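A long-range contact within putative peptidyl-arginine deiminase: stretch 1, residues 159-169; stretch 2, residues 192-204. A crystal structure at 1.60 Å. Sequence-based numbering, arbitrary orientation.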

# COMPACT_ATOMS: atom_id res chain seq x y z
N ALA A 159 -2.23 -2.68 -5.96
CA ALA A 159 -2.85 -2.57 -7.28
C ALA A 159 -4.24 -1.95 -7.24
O ALA A 159 -4.85 -1.69 -8.29
CB ALA A 159 -2.91 -3.94 -7.94
N ILE A 160 -4.75 -1.71 -6.04
CA ILE A 160 -6.07 -1.11 -5.89
C ILE A 160 -6.03 0.03 -4.87
O ILE A 160 -5.11 0.11 -4.06
CB ILE A 160 -7.13 -2.15 -5.41
CG1 ILE A 160 -6.71 -2.73 -4.06
CG2 ILE A 160 -7.27 -3.26 -6.44
CD1 ILE A 160 -7.80 -3.56 -3.39
N ASP A 161 -7.02 0.92 -4.94
CA ASP A 161 -7.11 2.05 -4.02
C ASP A 161 -8.59 2.42 -3.94
O ASP A 161 -9.21 2.72 -4.95
CB ASP A 161 -6.27 3.22 -4.52
CG ASP A 161 -6.18 4.35 -3.50
OD1 ASP A 161 -7.06 5.23 -3.50
OD2 ASP A 161 -5.23 4.33 -2.69
N VAL A 162 -9.15 2.40 -2.73
CA VAL A 162 -10.57 2.71 -2.55
C VAL A 162 -10.86 4.05 -1.89
O VAL A 162 -10.03 4.58 -1.15
CB VAL A 162 -11.26 1.59 -1.73
CG1 VAL A 162 -11.06 0.25 -2.41
CG2 VAL A 162 -10.71 1.55 -0.31
N ASN A 163 -12.04 4.61 -2.16
CA ASN A 163 -12.41 5.89 -1.57
C ASN A 163 -13.24 5.68 -0.31
O ASN A 163 -13.65 6.64 0.35
CB ASN A 163 -13.16 6.76 -2.59
CG ASN A 163 -14.62 6.39 -2.72
OD1 ASN A 163 -14.99 5.22 -2.66
ND2 ASN A 163 -15.46 7.39 -2.91
N GLY A 164 -13.49 4.42 0.02
CA GLY A 164 -14.26 4.08 1.22
C GLY A 164 -15.75 4.31 1.12
O GLY A 164 -16.46 4.25 2.13
N ALA A 165 -16.23 4.57 -0.09
CA ALA A 165 -17.65 4.81 -0.29
C ALA A 165 -18.18 4.17 -1.56
O ALA A 165 -19.22 4.58 -2.08
CB ALA A 165 -17.93 6.31 -0.31
N GLY A 166 -17.47 3.16 -2.06
CA GLY A 166 -17.95 2.48 -3.26
C GLY A 166 -17.07 2.54 -4.49
O GLY A 166 -17.30 1.78 -5.44
N LEU A 167 -16.08 3.42 -4.50
CA LEU A 167 -15.18 3.53 -5.64
C LEU A 167 -13.89 2.78 -5.40
O LEU A 167 -13.39 2.71 -4.28
CB LEU A 167 -14.86 4.99 -5.94
CG LEU A 167 -16.02 5.95 -6.16
CD1 LEU A 167 -15.46 7.33 -6.49
CD2 LEU A 167 -16.91 5.45 -7.28
N LEU A 168 -13.34 2.22 -6.47
CA LEU A 168 -12.08 1.51 -6.42
C LEU A 168 -11.30 1.89 -7.67
O LEU A 168 -11.78 1.72 -8.80
CB LEU A 168 -12.29 -0.01 -6.35
CG LEU A 168 -11.01 -0.86 -6.28
CD1 LEU A 168 -11.29 -2.16 -5.55
CD2 LEU A 168 -10.49 -1.14 -7.69
N LEU A 169 -10.10 2.42 -7.45
CA LEU A 169 -9.21 2.85 -8.53
C LEU A 169 -8.16 1.78 -8.77
O LEU A 169 -7.57 1.25 -7.82
CB LEU A 169 -8.53 4.16 -8.13
CG LEU A 169 -7.66 4.87 -9.16
CD1 LEU A 169 -8.54 5.38 -10.29
CD2 LEU A 169 -6.92 6.04 -8.51
N GLN A 192 -15.54 -10.15 -8.72
CA GLN A 192 -14.87 -10.52 -7.48
C GLN A 192 -14.60 -9.31 -6.59
O GLN A 192 -14.69 -9.41 -5.37
CB GLN A 192 -13.56 -11.25 -7.78
CG GLN A 192 -13.75 -12.60 -8.47
CD GLN A 192 -14.29 -13.68 -7.55
OE1 GLN A 192 -13.58 -14.61 -7.17
NE2 GLN A 192 -15.56 -13.55 -7.17
N LEU A 193 -14.27 -8.17 -7.20
CA LEU A 193 -14.01 -6.97 -6.41
C LEU A 193 -15.31 -6.50 -5.77
O LEU A 193 -15.31 -6.05 -4.62
CB LEU A 193 -13.41 -5.87 -7.29
CG LEU A 193 -12.03 -6.18 -7.88
CD1 LEU A 193 -11.63 -5.07 -8.84
CD2 LEU A 193 -11.00 -6.33 -6.77
N ARG A 194 -16.41 -6.60 -6.50
CA ARG A 194 -17.70 -6.20 -5.94
C ARG A 194 -18.08 -7.16 -4.82
O ARG A 194 -18.49 -6.73 -3.74
CB ARG A 194 -18.79 -6.21 -7.01
CG ARG A 194 -18.76 -5.01 -7.92
CD ARG A 194 -20.04 -4.90 -8.73
NE ARG A 194 -20.10 -3.63 -9.44
CZ ARG A 194 -19.44 -3.36 -10.56
NH1 ARG A 194 -18.66 -4.27 -11.11
NH2 ARG A 194 -19.54 -2.16 -11.11
N ARG A 195 -17.94 -8.45 -5.08
CA ARG A 195 -18.29 -9.48 -4.12
C ARG A 195 -17.50 -9.45 -2.81
O ARG A 195 -18.09 -9.45 -1.72
CB ARG A 195 -18.11 -10.86 -4.76
CG ARG A 195 -18.36 -12.02 -3.81
CD ARG A 195 -18.05 -13.33 -4.51
NE ARG A 195 -18.29 -14.49 -3.65
CZ ARG A 195 -17.99 -15.74 -3.98
NH1 ARG A 195 -17.43 -16.00 -5.16
NH2 ARG A 195 -18.25 -16.73 -3.14
N TYR A 196 -16.18 -9.42 -2.91
CA TYR A 196 -15.33 -9.46 -1.73
C TYR A 196 -14.90 -8.14 -1.09
O TYR A 196 -14.47 -8.13 0.06
CB TYR A 196 -14.10 -10.32 -2.04
CG TYR A 196 -14.43 -11.78 -2.31
CD1 TYR A 196 -15.00 -12.57 -1.31
CD2 TYR A 196 -14.14 -12.38 -3.53
CE1 TYR A 196 -15.24 -13.93 -1.51
CE2 TYR A 196 -14.39 -13.74 -3.75
CZ TYR A 196 -14.93 -14.51 -2.74
OH TYR A 196 -15.13 -15.86 -2.93
N LEU A 197 -15.02 -7.04 -1.83
CA LEU A 197 -14.65 -5.74 -1.27
C LEU A 197 -15.89 -4.85 -1.10
O LEU A 197 -15.83 -3.81 -0.45
CB LEU A 197 -13.61 -5.04 -2.16
CG LEU A 197 -12.27 -5.77 -2.26
CD1 LEU A 197 -11.30 -4.96 -3.11
CD2 LEU A 197 -11.69 -6.00 -0.87
N GLY A 198 -17.00 -5.28 -1.69
CA GLY A 198 -18.23 -4.53 -1.57
C GLY A 198 -18.26 -3.20 -2.30
O GLY A 198 -19.06 -2.33 -1.96
N ILE A 199 -17.40 -3.03 -3.29
CA ILE A 199 -17.38 -1.78 -4.03
C ILE A 199 -18.47 -1.77 -5.11
O ILE A 199 -19.03 -2.82 -5.45
CB ILE A 199 -15.98 -1.50 -4.63
CG1 ILE A 199 -15.47 -2.71 -5.42
CG2 ILE A 199 -15.01 -1.14 -3.51
CD1 ILE A 199 -16.03 -2.81 -6.82
N GLU A 200 -18.78 -0.58 -5.62
CA GLU A 200 -19.83 -0.43 -6.62
C GLU A 200 -19.36 -0.01 -8.00
O GLU A 200 -20.00 -0.34 -9.00
CB GLU A 200 -20.88 0.59 -6.14
CG GLU A 200 -21.87 0.05 -5.13
CD GLU A 200 -21.24 -0.32 -3.81
OE1 GLU A 200 -20.72 0.59 -3.12
OE2 GLU A 200 -21.26 -1.52 -3.46
N LYS A 201 -18.26 0.73 -8.06
CA LYS A 201 -17.74 1.19 -9.34
C LYS A 201 -16.22 1.07 -9.40
O LYS A 201 -15.52 1.53 -8.50
CB LYS A 201 -18.14 2.66 -9.57
CG LYS A 201 -17.74 3.23 -10.93
CD LYS A 201 -18.23 4.66 -11.08
CE LYS A 201 -17.93 5.23 -12.46
NZ LYS A 201 -18.41 6.64 -12.58
N VAL A 202 -15.73 0.44 -10.46
CA VAL A 202 -14.31 0.28 -10.66
C VAL A 202 -13.84 1.27 -11.70
O VAL A 202 -14.37 1.32 -12.82
CB VAL A 202 -13.95 -1.15 -11.13
CG1 VAL A 202 -12.45 -1.28 -11.31
CG2 VAL A 202 -14.46 -2.17 -10.12
N LEU A 203 -12.84 2.07 -11.33
CA LEU A 203 -12.29 3.08 -12.23
C LEU A 203 -10.96 2.56 -12.77
O LEU A 203 -9.98 2.45 -12.04
CB LEU A 203 -12.06 4.38 -11.46
CG LEU A 203 -13.27 5.01 -10.77
CD1 LEU A 203 -12.82 6.16 -9.89
CD2 LEU A 203 -14.26 5.50 -11.82
N TRP A 204 -10.94 2.23 -14.06
CA TRP A 204 -9.74 1.69 -14.68
C TRP A 204 -8.81 2.70 -15.34
O TRP A 204 -9.14 3.26 -16.39
CB TRP A 204 -10.11 0.64 -15.73
CG TRP A 204 -10.81 -0.56 -15.19
CD1 TRP A 204 -12.14 -0.70 -14.94
CD2 TRP A 204 -10.20 -1.82 -14.87
NE1 TRP A 204 -12.41 -1.97 -14.48
CE2 TRP A 204 -11.23 -2.68 -14.42
CE3 TRP A 204 -8.89 -2.30 -14.91
CZ2 TRP A 204 -10.99 -3.99 -14.03
CZ3 TRP A 204 -8.65 -3.62 -14.51
CH2 TRP A 204 -9.70 -4.44 -14.07

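What makes Leu-168 the centre of this contact? It loses more surface to the other stretch than any other residue here, and it engages through both backbone and side chain. Leu-168 N donates to Lys-201 O (3.1 Å), and Leu-168 O accepts from Leu-203 N (2.8 Å) in a nearly straight bond. This alternation ties strand 167-169 to strand 201-204 in parallel register.

Where does the Leu-168 side chain go? It shares a sheet face with Val-202 and reaches the helix that precedes strand 201-204: Leu-168 CD1 lies 3.7 Å from Leu-197 CD1, and Leu-168 CD2 lies 4.3 Å from Leu-193 CD1. Ile-160 CD1 also meets Leu-197 CD1, at 3.8 Å, so helix and sheet pack through apolar groups.

How does Leu-203 serve the other face? Leu-203 CB lies 3.8 Å from CD1 of its bridge partner, Leu-169. Leu-167 and Lys-201 point to this same face.

Why is Gly-166 so closely covered? Gly-166 O accepts from both Glu-200 N (2.8 Å) and Lys-201 N (3.0 Å), gathering two successive amides where the pairing begins. A side chain would fit badly: at these backbone angles a CB would jam against the carbonyl O of Ala-165, and an ideal CB on Gly-166 would also sit 2.9 Å from Glu-200 OE1 as that side chain now lies, a clash.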